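Local coordinates for DUF1214 domain-containing protein (Burkholderia cenocepacia, PDB 6ANS) that is of unknown function but carries two sequence regions of the DUF1214 family, at residues Q139-G147 with Q236-F245. Residues are numbered along the deposited sequence; the frame is centred on the assembly and turned at random.
Sequences QKGGYETDG and QFVEQTSKLF
The short, weakly bonded helix 143-146 runs up against residues 236-245 of helix 224-251, bringing the CA atoms of Glu144 and Phe237 to within 4.1 Å, yet no hydrogen bond crosses the contact. Tyr143 packs knob-into-hole among Phe237, Thr241, Leu244 and Phe245, forming an aromatic cluster with the two phenylalanines. Leu244 CD2 lies over one face, 4.0 Å from the Tyr143 ring centroid, in a CH-pi contact. Phe245 turns an edge toward the tyrosine face in an offset edge-to-face pair, planes at 78°. The Phe237 ring is nearly parallel to the tyrosine but slid aside, and Tyr143 CD2 meets Phe237 CE1 at 3.8 Å. Thr241 OG1, at the tyrosine's edge, hydrogen-bonds Phe237 O one turn back. A bend at chi2 (-65°) helps carry Glu144 OE1 to the ring edge, 3.6 Å from Phe237 CD1; carboxylate and ring planes are 12° apart. His81 NE2 bonds weakly to OE1, and Thr145 OG1 donates to Glu144 OE2. The backbone O of Tyr143 also rests 3.2 Å from Gln240 CB. The contact thus joins helix 143-146, after strand 133-140, to helix 224-251; Tyr143 OH hydrogen-bonds Val270 O beyond helix 264-269, while Phe237 also packs on Ala77 and Met80 of helix 60-83.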
loop_
_atom_site.group_PDB
_atom_site.type_symbol
_atom_site.label_atom_id
_atom_site.label_comp_id
_atom_site.label_asym_id
_atom_site.label_seq_id
_atom_site.Cartn_x
_atom_site.Cartn_y
_atom_site.Cartn_z
ATOM N N GLN A 139 -21.112 4.829 3.938
ATOM C CA GLN A 139 -20.827 5.630 5.117
ATOM C C GLN A 139 -20.711 7.095 4.718
ATOM O O GLN A 139 -20.495 7.431 3.550
ATOM C CB GLN A 139 -19.527 5.175 5.825
ATOM C CG GLN A 139 -19.243 3.662 5.817
ATOM C CD GLN A 139 -20.200 2.847 6.713
ATOM O OE1 GLN A 139 -20.542 1.712 6.386
ATOM N NE2 GLN A 139 -20.628 3.430 7.838
ATOM N N LYS A 140 -20.842 7.974 5.705
ATOM C CA LYS A 140 -20.678 9.396 5.467
ATOM C C LYS A 140 -19.742 9.960 6.526
ATOM O O LYS A 140 -19.281 9.231 7.407
ATOM C CB LYS A 140 -22.036 10.117 5.469
ATOM C CG LYS A 140 -22.741 10.094 6.802
ATOM C CD LYS A 140 -24.126 10.752 6.669
ATOM C CE LYS A 140 -24.894 10.728 7.977
ATOM N NZ LYS A 140 -26.210 11.428 7.826
ATOM N N GLY A 141 -19.485 11.274 6.450
ATOM C CA GLY A 141 -18.579 11.911 7.394
ATOM C C GLY A 141 -17.187 11.315 7.265
ATOM O O GLY A 141 -16.676 11.092 6.164
ATOM N N GLY A 142 -16.577 11.026 8.398
ATOM C CA GLY A 142 -15.260 10.416 8.442
ATOM C C GLY A 142 -14.569 10.779 9.734
ATOM O O GLY A 142 -14.885 11.778 10.385
ATOM N N TYR A 143 -13.601 9.939 10.124
ATOM C CA TYR A 143 -12.881 10.211 11.364
ATOM C C TYR A 143 -12.239 11.587 11.313
ATOM O O TYR A 143 -12.209 12.296 12.320
ATOM C CB TYR A 143 -11.810 9.153 11.642
ATOM C CG TYR A 143 -12.319 7.751 11.860
ATOM C CD1 TYR A 143 -13.662 7.499 12.209
ATOM C CD2 TYR A 143 -11.464 6.665 11.696
ATOM C CE1 TYR A 143 -14.119 6.186 12.389
ATOM C CE2 TYR A 143 -11.912 5.354 11.876
ATOM C CZ TYR A 143 -13.227 5.120 12.221
ATOM O OH TYR A 143 -13.625 3.824 12.397
ATOM N N GLU A 144 -11.712 11.975 10.145
ATOM C CA GLU A 144 -11.056 13.272 10.017
ATOM C C GLU A 144 -12.046 14.430 10.094
ATOM O O GLU A 144 -11.620 15.565 10.319
ATOM C CB GLU A 144 -10.276 13.371 8.700
ATOM C CG GLU A 144 -11.137 13.632 7.465
ATOM C CD GLU A 144 -12.092 12.489 7.153
ATOM O OE1 GLU A 144 -11.669 11.332 7.256
ATOM O OE2 GLU A 144 -13.267 12.747 6.817
ATOM N N THR A 145 -13.344 14.175 9.892
ATOM C CA THR A 145 -14.342 15.250 9.851
ATOM C C THR A 145 -15.147 15.333 11.146
ATOM O O THR A 145 -15.022 16.311 11.888
ATOM C CB THR A 145 -15.288 15.066 8.657
ATOM O OG1 THR A 145 -14.533 15.112 7.440
ATOM C CG2 THR A 145 -16.326 16.180 8.625
ATOM N N ASP A 146 -15.977 14.322 11.428
ATOM C CA ASP A 146 -16.786 14.292 12.644
ATOM C C ASP A 146 -16.331 13.230 13.641
ATOM O O ASP A 146 -17.022 13.000 14.635
ATOM C CB ASP A 146 -18.276 14.084 12.323
ATOM C CG ASP A 146 -18.545 12.892 11.381
ATOM O OD1 ASP A 146 -17.646 12.065 11.099
ATOM O OD2 ASP A 146 -19.706 12.765 10.948
ATOM N N GLY A 147 -15.187 12.588 13.414
ATOM C CA GLY A 147 -14.789 11.484 14.269
ATOM C C GLY A 147 -15.693 10.268 14.170
ATOM O O GLY A 147 -15.654 9.395 15.038
ATOM N N GLN A 236 -5.377 15.198 9.128
ATOM C CA GLN A 236 -6.342 15.236 10.219
ATOM C C GLN A 236 -6.909 13.854 10.524
ATOM O O GLN A 236 -7.299 13.592 11.666
ATOM C CB GLN A 236 -7.453 16.241 9.894
ATOM C CG GLN A 236 -7.030 17.694 10.168
ATOM C CD GLN A 236 -7.635 18.679 9.191
ATOM O OE1 GLN A 236 -8.622 18.371 8.512
ATOM N NE2 GLN A 236 -7.064 19.890 9.134
ATOM N N PHE A 237 -6.948 12.965 9.524
ATOM C CA PHE A 237 -7.324 11.573 9.764
ATOM C C PHE A 237 -6.373 10.896 10.749
ATOM O O PHE A 237 -6.819 10.165 11.640
ATOM C CB PHE A 237 -7.359 10.807 8.438
ATOM C CG PHE A 237 -7.815 9.366 8.558
ATOM C CD1 PHE A 237 -9.169 9.035 8.439
ATOM C CD2 PHE A 237 -6.889 8.344 8.767
ATOM C CE1 PHE A 237 -9.592 7.703 8.530
ATOM C CE2 PHE A 237 -7.299 7.013 8.869
ATOM C CZ PHE A 237 -8.657 6.686 8.747
ATOM N N VAL A 238 -5.062 11.107 10.596
ATOM C CA VAL A 238 -4.097 10.501 11.517
ATOM C C VAL A 238 -4.350 10.979 12.939
ATOM O O VAL A 238 -4.447 10.180 13.883
ATOM C CB VAL A 238 -2.651 10.826 11.095
ATOM C CG1 VAL A 238 -1.686 10.311 12.157
ATOM C CG2 VAL A 238 -2.333 10.213 9.756
ATOM N N GLU A 239 -4.471 12.293 13.111
ATOM C CA GLU A 239 -4.659 12.842 14.451
ATOM C C GLU A 239 -5.975 12.384 15.058
ATOM O O GLU A 239 -6.012 11.930 16.209
ATOM C CB GLU A 239 -4.604 14.368 14.412
ATOM C CG GLU A 239 -4.879 15.016 15.770
ATOM C CD GLU A 239 -4.335 16.425 15.859
ATOM O OE1 GLU A 239 -4.789 17.261 15.046
ATOM O OE2 GLU A 239 -3.494 16.706 16.753
ATOM N N GLN A 240 -7.070 12.476 14.291
ATOM C CA GLN A 240 -8.388 12.158 14.853
ATOM C C GLN A 240 -8.575 10.661 15.076
ATOM O O GLN A 240 -9.206 10.253 16.057
ATOM C CB GLN A 240 -9.510 12.693 13.960
ATOM C CG GLN A 240 -9.573 14.206 13.844
ATOM C CD GLN A 240 -9.698 14.885 15.195
ATOM O OE1 GLN A 240 -10.486 14.464 16.050
ATOM N NE2 GLN A 240 -8.919 15.945 15.395
ATOM N N THR A 241 -8.058 9.824 14.177
ATOM C CA THR A 241 -8.246 8.382 14.344
ATOM C C THR A 241 -7.474 7.879 15.548
ATOM O O THR A 241 -8.009 7.125 16.370
ATOM C CB THR A 241 -7.809 7.634 13.086
ATOM O OG1 THR A 241 -8.594 8.084 11.982
ATOM C CG2 THR A 241 -7.964 6.095 13.242
ATOM N N SER A 242 -6.206 8.289 15.671
ATOM C CA SER A 242 -5.425 7.891 16.837
ATOM C C SER A 242 -6.063 8.423 18.113
ATOM O O SER A 242 -6.157 7.702 19.112
ATOM C CB SER A 242 -3.968 8.360 16.706
ATOM O OG SER A 242 -3.825 9.773 16.571
ATOM N N LYS A 243 -6.525 9.679 18.098
ATOM C CA LYS A 243 -7.199 10.214 19.281
ATOM C C LYS A 243 -8.459 9.415 19.606
ATOM O O LYS A 243 -8.688 9.053 20.767
ATOM C CB LYS A 243 -7.535 11.689 19.079
ATOM C CG LYS A 243 -8.369 12.341 20.190
ATOM C CD LYS A 243 -8.572 13.835 19.872
ATOM C CE LYS A 243 -9.631 14.518 20.745
ATOM N NZ LYS A 243 -9.613 14.090 22.172
ATOM N N LEU A 244 -9.268 9.111 18.583
ATOM C CA LEU A 244 -10.542 8.411 18.781
ATOM C C LEU A 244 -10.335 7.078 19.493
ATOM O O LEU A 244 -10.950 6.809 20.528
ATOM C CB LEU A 244 -11.239 8.172 17.428
ATOM C CG LEU A 244 -12.443 7.211 17.403
ATOM C CD1 LEU A 244 -13.589 7.756 18.281
ATOM C CD2 LEU A 244 -12.954 6.916 15.976
ATOM N N PHE A 245 -9.460 6.229 18.955
ATOM C CA PHE A 245 -9.332 4.904 19.544
ATOM C C PHE A 245 -8.440 4.889 20.776
ATOM O O PHE A 245 -8.568 3.973 21.599
ATOM C CB PHE A 245 -8.879 3.924 18.467
ATOM C CG PHE A 245 -9.944 3.693 17.433
ATOM C CD1 PHE A 245 -11.146 3.089 17.797
ATOM C CD2 PHE A 245 -9.793 4.168 16.141
ATOM C CE1 PHE A 245 -12.167 2.899 16.857
ATOM C CE2 PHE A 245 -10.793 4.004 15.210
ATOM C CZ PHE A 245 -11.992 3.361 15.570
#